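Local coordinates for protein MHP1 (PDB 2JLN) that takes up 5-aryl-substituted hydantoins, such as indolylmethyl and benzyl hydantoin, across the membrane in a sodium-dependent manner, at residues Y403-V414 against H441-F452. Numbering follows the deposited sequence.
Sequences YWRGVNWVALAV and HIPAMRWVAKTF
Phe452 presents one face to Tyr403, whose CA lies over it in a CH-pi contact, 3.8 Å from the centroid of the Phe452 ring; Thr451 CG2 lies over the opposite face. The edge of the Phe452 ring meets the face of Trp404 in a T-shaped pair, planes at 89°, with Phe452 CE1 3.6 Å from Trp404 CE2. Tyr403 turns its own edge to the Phe452 face, planes at 78°, while Asn408 CB packs on one face of the tyrosine. With CG anti to its carbonyl carbon, Phe452 brings one face to Tyr403 and its edge to Trp404; an alanine here would probably open a gap in this cluster and leave the Trp404 face without its edge partner. The cluster joins the loop leading into helix 409-423 to the residues that follow helix 429-448, the last two transmembrane helices, whose facing segments run antiparallel at 167° with axes 9.9 Å apart. Between them Ala444 CB nestles against Val410 CG1 at 3.6 Å, and Val448 CG2 slides past Val410 CB at 3.5 Å. Asn408 N-caps helix 409-423, its OD1 accepting from Ala411 N at 3.0 Å, from above the carbonyl plane. Tyr403 OH is hydrogen-bonded to Met96 O, and His441 NE2 to Asp380 OD1.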
loop_
_atom_site.group_PDB
_atom_site.type_symbol
_atom_site.label_atom_id
_atom_site.label_comp_id
_atom_site.label_asym_id
_atom_site.label_seq_id
_atom_site.Cartn_x
_atom_site.Cartn_y
_atom_site.Cartn_z
ATOM N N TYR A 403 19.368 8.958 20.264
ATOM C CA TYR A 403 18.693 9.865 21.205
ATOM C C TYR A 403 18.774 9.361 22.650
ATOM O O TYR A 403 19.831 8.913 23.094
ATOM C CB TYR A 403 17.243 10.098 20.790
ATOM C CG TYR A 403 17.096 10.582 19.361
ATOM C CD1 TYR A 403 16.834 9.681 18.332
ATOM C CD2 TYR A 403 17.232 11.934 19.036
ATOM C CE1 TYR A 403 16.714 10.104 17.028
ATOM C CE2 TYR A 403 17.109 12.364 17.735
ATOM C CZ TYR A 403 16.847 11.441 16.737
ATOM O OH TYR A 403 16.707 11.840 15.436
ATOM N N TRP A 404 17.667 9.426 23.381
ATOM C CA TRP A 404 17.646 8.964 24.771
ATOM C C TRP A 404 17.553 7.444 24.845
ATOM O O TRP A 404 16.470 6.878 24.880
ATOM C CB TRP A 404 16.478 9.586 25.551
ATOM C CG TRP A 404 16.585 11.052 25.781
ATOM C CD1 TRP A 404 17.263 11.673 26.777
ATOM C CD2 TRP A 404 15.973 12.090 25.007
ATOM N NE1 TRP A 404 17.120 13.042 26.672
ATOM C CE2 TRP A 404 16.338 13.319 25.585
ATOM C CE3 TRP A 404 15.150 12.100 23.882
ATOM C CZ2 TRP A 404 15.922 14.532 25.076
ATOM C CZ3 TRP A 404 14.739 13.325 23.373
ATOM C CH2 TRP A 404 15.128 14.519 23.970
ATOM N N ARG A 405 18.693 6.776 24.857
ATOM C CA ARG A 405 18.704 5.327 25.039
ATOM C C ARG A 405 17.845 4.576 23.995
ATOM O O ARG A 405 17.209 3.554 24.305
ATOM C CB ARG A 405 18.261 4.982 26.463
ATOM C CG ARG A 405 19.226 4.050 27.194
ATOM C CD ARG A 405 18.794 3.781 28.634
ATOM N NE ARG A 405 19.275 2.484 29.116
ATOM C CZ ARG A 405 18.880 1.910 30.253
ATOM N NH1 ARG A 405 17.990 2.516 31.037
ATOM N NH2 ARG A 405 19.378 0.729 30.612
ATOM N N GLY A 406 17.842 5.092 22.761
ATOM C CA GLY A 406 17.168 4.458 21.636
ATOM C C GLY A 406 15.817 5.034 21.232
ATOM O O GLY A 406 15.220 4.563 20.276
ATOM N N VAL A 407 15.327 6.046 21.943
ATOM C CA VAL A 407 13.974 6.559 21.710
ATOM C C VAL A 407 13.922 8.069 21.719
ATOM O O VAL A 407 14.484 8.683 22.612
ATOM C CB VAL A 407 13.060 6.130 22.827
ATOM C CG1 VAL A 407 11.730 6.842 22.705
ATOM C CG2 VAL A 407 12.928 4.610 22.837
ATOM N N ASN A 408 13.249 8.683 20.751
ATOM C CA ASN A 408 13.172 10.144 20.725
ATOM C C ASN A 408 11.849 10.610 21.316
ATOM O O ASN A 408 10.882 10.784 20.584
ATOM C CB ASN A 408 13.359 10.677 19.293
ATOM C CG ASN A 408 13.078 12.190 19.168
ATOM O OD1 ASN A 408 12.559 12.829 20.091
ATOM N ND2 ASN A 408 13.410 12.751 18.015
ATOM N N TRP A 409 11.791 10.812 22.629
ATOM C CA TRP A 409 10.505 11.133 23.252
ATOM C C TRP A 409 9.860 12.402 22.706
ATOM O O TRP A 409 8.643 12.458 22.626
ATOM C CB TRP A 409 10.561 11.145 24.782
ATOM C CG TRP A 409 11.058 9.853 25.345
ATOM C CD1 TRP A 409 12.341 9.564 25.708
ATOM C CD2 TRP A 409 10.292 8.663 25.588
ATOM N NE1 TRP A 409 12.421 8.266 26.172
ATOM C CE2 TRP A 409 11.178 7.693 26.106
ATOM C CE3 TRP A 409 8.950 8.320 25.409
ATOM C CZ2 TRP A 409 10.763 6.401 26.445
ATOM C CZ3 TRP A 409 8.536 7.043 25.766
ATOM C CH2 TRP A 409 9.441 6.100 26.275
ATOM N N VAL A 410 10.640 13.396 22.286
ATOM C CA VAL A 410 10.019 14.599 21.729
ATOM C C VAL A 410 9.214 14.319 20.465
ATOM O O VAL A 410 8.152 14.925 20.284
ATOM C CB VAL A 410 11.001 15.744 21.486
ATOM C CG1 VAL A 410 10.319 16.881 20.696
ATOM C CG2 VAL A 410 11.538 16.241 22.811
ATOM N N ALA A 411 9.698 13.399 19.610
ATOM C CA ALA A 411 8.958 12.925 18.392
ATOM C C ALA A 411 7.682 12.077 18.640
ATOM O O ALA A 411 6.666 12.304 17.995
ATOM C CB ALA A 411 9.885 12.196 17.432
ATOM N N LEU A 412 7.743 11.107 19.557
ATOM C CA LEU A 412 6.531 10.468 20.092
ATOM C C LEU A 412 5.584 11.482 20.744
ATOM O O LEU A 412 4.385 11.251 20.835
ATOM C CB LEU A 412 6.877 9.369 21.095
ATOM C CG LEU A 412 7.727 8.259 20.466
ATOM C CD1 LEU A 412 7.873 7.041 21.371
ATOM C CD2 LEU A 412 7.085 7.861 19.150
ATOM N N ALA A 413 6.104 12.611 21.203
ATOM C CA ALA A 413 5.213 13.641 21.722
ATOM C C ALA A 413 4.527 14.387 20.569
ATOM O O ALA A 413 3.304 14.523 20.565
ATOM C CB ALA A 413 5.941 14.587 22.644
ATOM N N VAL A 414 5.297 14.856 19.587
ATOM C CA VAL A 414 4.695 15.471 18.404
ATOM C C VAL A 414 3.652 14.528 17.809
ATOM O O VAL A 414 2.619 14.967 17.305
ATOM C CB VAL A 414 5.728 15.797 17.311
ATOM C CG1 VAL A 414 5.029 16.224 16.023
ATOM C CG2 VAL A 414 6.688 16.859 17.778
ATOM N N HIS A 441 6.806 19.129 13.969
ATOM C CA HIS A 441 8.112 18.451 14.026
ATOM C C HIS A 441 9.247 19.467 13.890
ATOM O O HIS A 441 10.301 19.316 14.497
ATOM C CB HIS A 441 8.227 17.367 12.935
ATOM C CG HIS A 441 9.305 16.368 13.192
ATOM N ND1 HIS A 441 9.252 15.469 14.237
ATOM C CD2 HIS A 441 10.475 16.127 12.549
ATOM C CE1 HIS A 441 10.345 14.726 14.233
ATOM N NE2 HIS A 441 11.107 15.107 13.220
ATOM N N ILE A 442 9.017 20.515 13.104
ATOM C CA ILE A 442 10.054 21.508 12.845
ATOM C C ILE A 442 10.623 22.200 14.104
ATOM O O ILE A 442 11.814 22.073 14.383
ATOM C CB ILE A 442 9.609 22.507 11.770
ATOM C CG1 ILE A 442 9.527 21.794 10.426
ATOM C CG2 ILE A 442 10.605 23.614 11.646
ATOM C CD1 ILE A 442 8.923 22.636 9.353
ATOM N N PRO A 443 9.787 22.916 14.871
ATOM C CA PRO A 443 10.237 23.464 16.160
ATOM C C PRO A 443 10.641 22.374 17.143
ATOM O O PRO A 443 11.652 22.521 17.815
ATOM C CB PRO A 443 8.997 24.165 16.702
ATOM C CG PRO A 443 8.141 24.421 15.520
ATOM C CD PRO A 443 8.399 23.288 14.570
ATOM N N ALA A 444 9.868 21.298 17.250
ATOM C CA ALA A 444 10.266 20.215 18.137
ATOM C C ALA A 444 11.683 19.728 17.822
ATOM O O ALA A 444 12.443 19.403 18.734
ATOM C CB ALA A 444 9.287 19.065 18.063
ATOM N N MET A 445 12.044 19.666 16.541
ATOM C CA MET A 445 13.346 19.110 16.164
ATOM C C MET A 445 14.490 20.099 16.330
ATOM O O MET A 445 15.620 19.690 16.606
ATOM C CB MET A 445 13.352 18.527 14.745
ATOM C CG MET A 445 13.096 17.017 14.673
ATOM S SD MET A 445 14.264 15.990 15.601
ATOM C CE MET A 445 13.187 15.553 16.949
ATOM N N ARG A 446 14.213 21.392 16.171
ATOM C CA ARG A 446 15.248 22.389 16.451
ATOM C C ARG A 446 15.523 22.531 17.945
ATOM O O ARG A 446 16.428 23.247 18.357
ATOM C CB ARG A 446 14.941 23.745 15.813
ATOM C CG ARG A 446 15.431 23.834 14.363
ATOM C CD ARG A 446 16.683 22.931 14.121
ATOM N NE ARG A 446 17.333 23.161 12.820
ATOM C CZ ARG A 446 18.582 23.618 12.657
ATOM N NH1 ARG A 446 19.352 23.893 13.718
ATOM N NH2 ARG A 446 19.068 23.790 11.421
ATOM N N TRP A 447 14.748 21.825 18.753
ATOM C CA TRP A 447 14.935 21.850 20.193
ATOM C C TRP A 447 15.774 20.644 20.633
ATOM O O TRP A 447 16.769 20.797 21.336
ATOM C CB TRP A 447 13.572 21.890 20.899
ATOM C CG TRP A 447 13.668 21.970 22.369
ATOM C CD1 TRP A 447 14.354 22.895 23.092
ATOM C CD2 TRP A 447 13.051 21.098 23.312
ATOM N NE1 TRP A 447 14.214 22.649 24.438
ATOM C CE2 TRP A 447 13.419 21.547 24.600
ATOM C CE3 TRP A 447 12.225 19.976 23.197
ATOM C CZ2 TRP A 447 12.995 20.913 25.763
ATOM C CZ3 TRP A 447 11.796 19.348 24.353
ATOM C CH2 TRP A 447 12.185 19.818 25.622
ATOM N N VAL A 448 15.376 19.450 20.202
ATOM C CA VAL A 448 16.154 18.241 20.441
ATOM C C VAL A 448 17.590 18.384 19.909
ATOM O O VAL A 448 18.519 17.717 20.392
ATOM C CB VAL A 448 15.469 17.041 19.780
ATOM C CG1 VAL A 448 16.368 15.825 19.758
ATOM C CG2 VAL A 448 14.204 16.731 20.512
ATOM N N ALA A 449 17.759 19.268 18.922
ATOM C CA ALA A 449 19.040 19.440 18.231
ATOM C C ALA A 449 20.074 20.191 19.078
ATOM O O ALA A 449 21.250 20.241 18.729
ATOM C CB ALA A 449 18.834 20.126 16.885
ATOM N N LYS A 450 19.623 20.775 20.186
ATOM C CA LYS A 450 20.495 21.467 21.114
ATOM C C LYS A 450 21.151 20.450 22.038
ATOM O O LYS A 450 22.114 20.755 22.747
ATOM C CB LYS A 450 19.682 22.430 21.963
ATOM C CG LYS A 450 19.395 23.794 21.360
ATOM C CD LYS A 450 18.892 24.707 22.487
ATOM C CE LYS A 450 18.006 25.863 22.015
ATOM N NZ LYS A 450 17.244 26.472 23.173
ATOM N N THR A 451 20.613 19.238 22.042
ATOM C CA THR A 451 21.109 18.177 22.901
ATOM C C THR A 451 21.780 17.071 22.103
ATOM O O THR A 451 22.762 16.497 22.561
ATOM C CB THR A 451 19.969 17.555 23.661
ATOM O OG1 THR A 451 19.404 18.537 24.541
ATOM C CG2 THR A 451 20.433 16.317 24.429
ATOM N N PHE A 452 21.245 16.766 20.917
ATOM C CA PHE A 452 21.750 15.685 20.067
ATOM C C PHE A 452 22.044 16.241 18.697
ATOM O O PHE A 452 21.379 17.169 18.272
ATOM C CB PHE A 452 20.684 14.626 19.903
ATOM C CG PHE A 452 20.320 13.929 21.160
ATOM C CD1 PHE A 452 19.083 14.140 21.747
ATOM C CD2 PHE A 452 21.200 13.049 21.747
ATOM C CE1 PHE A 452 18.719 13.476 22.914
ATOM C CE2 PHE A 452 20.864 12.381 22.909
ATOM C CZ PHE A 452 19.617 12.587 23.491
#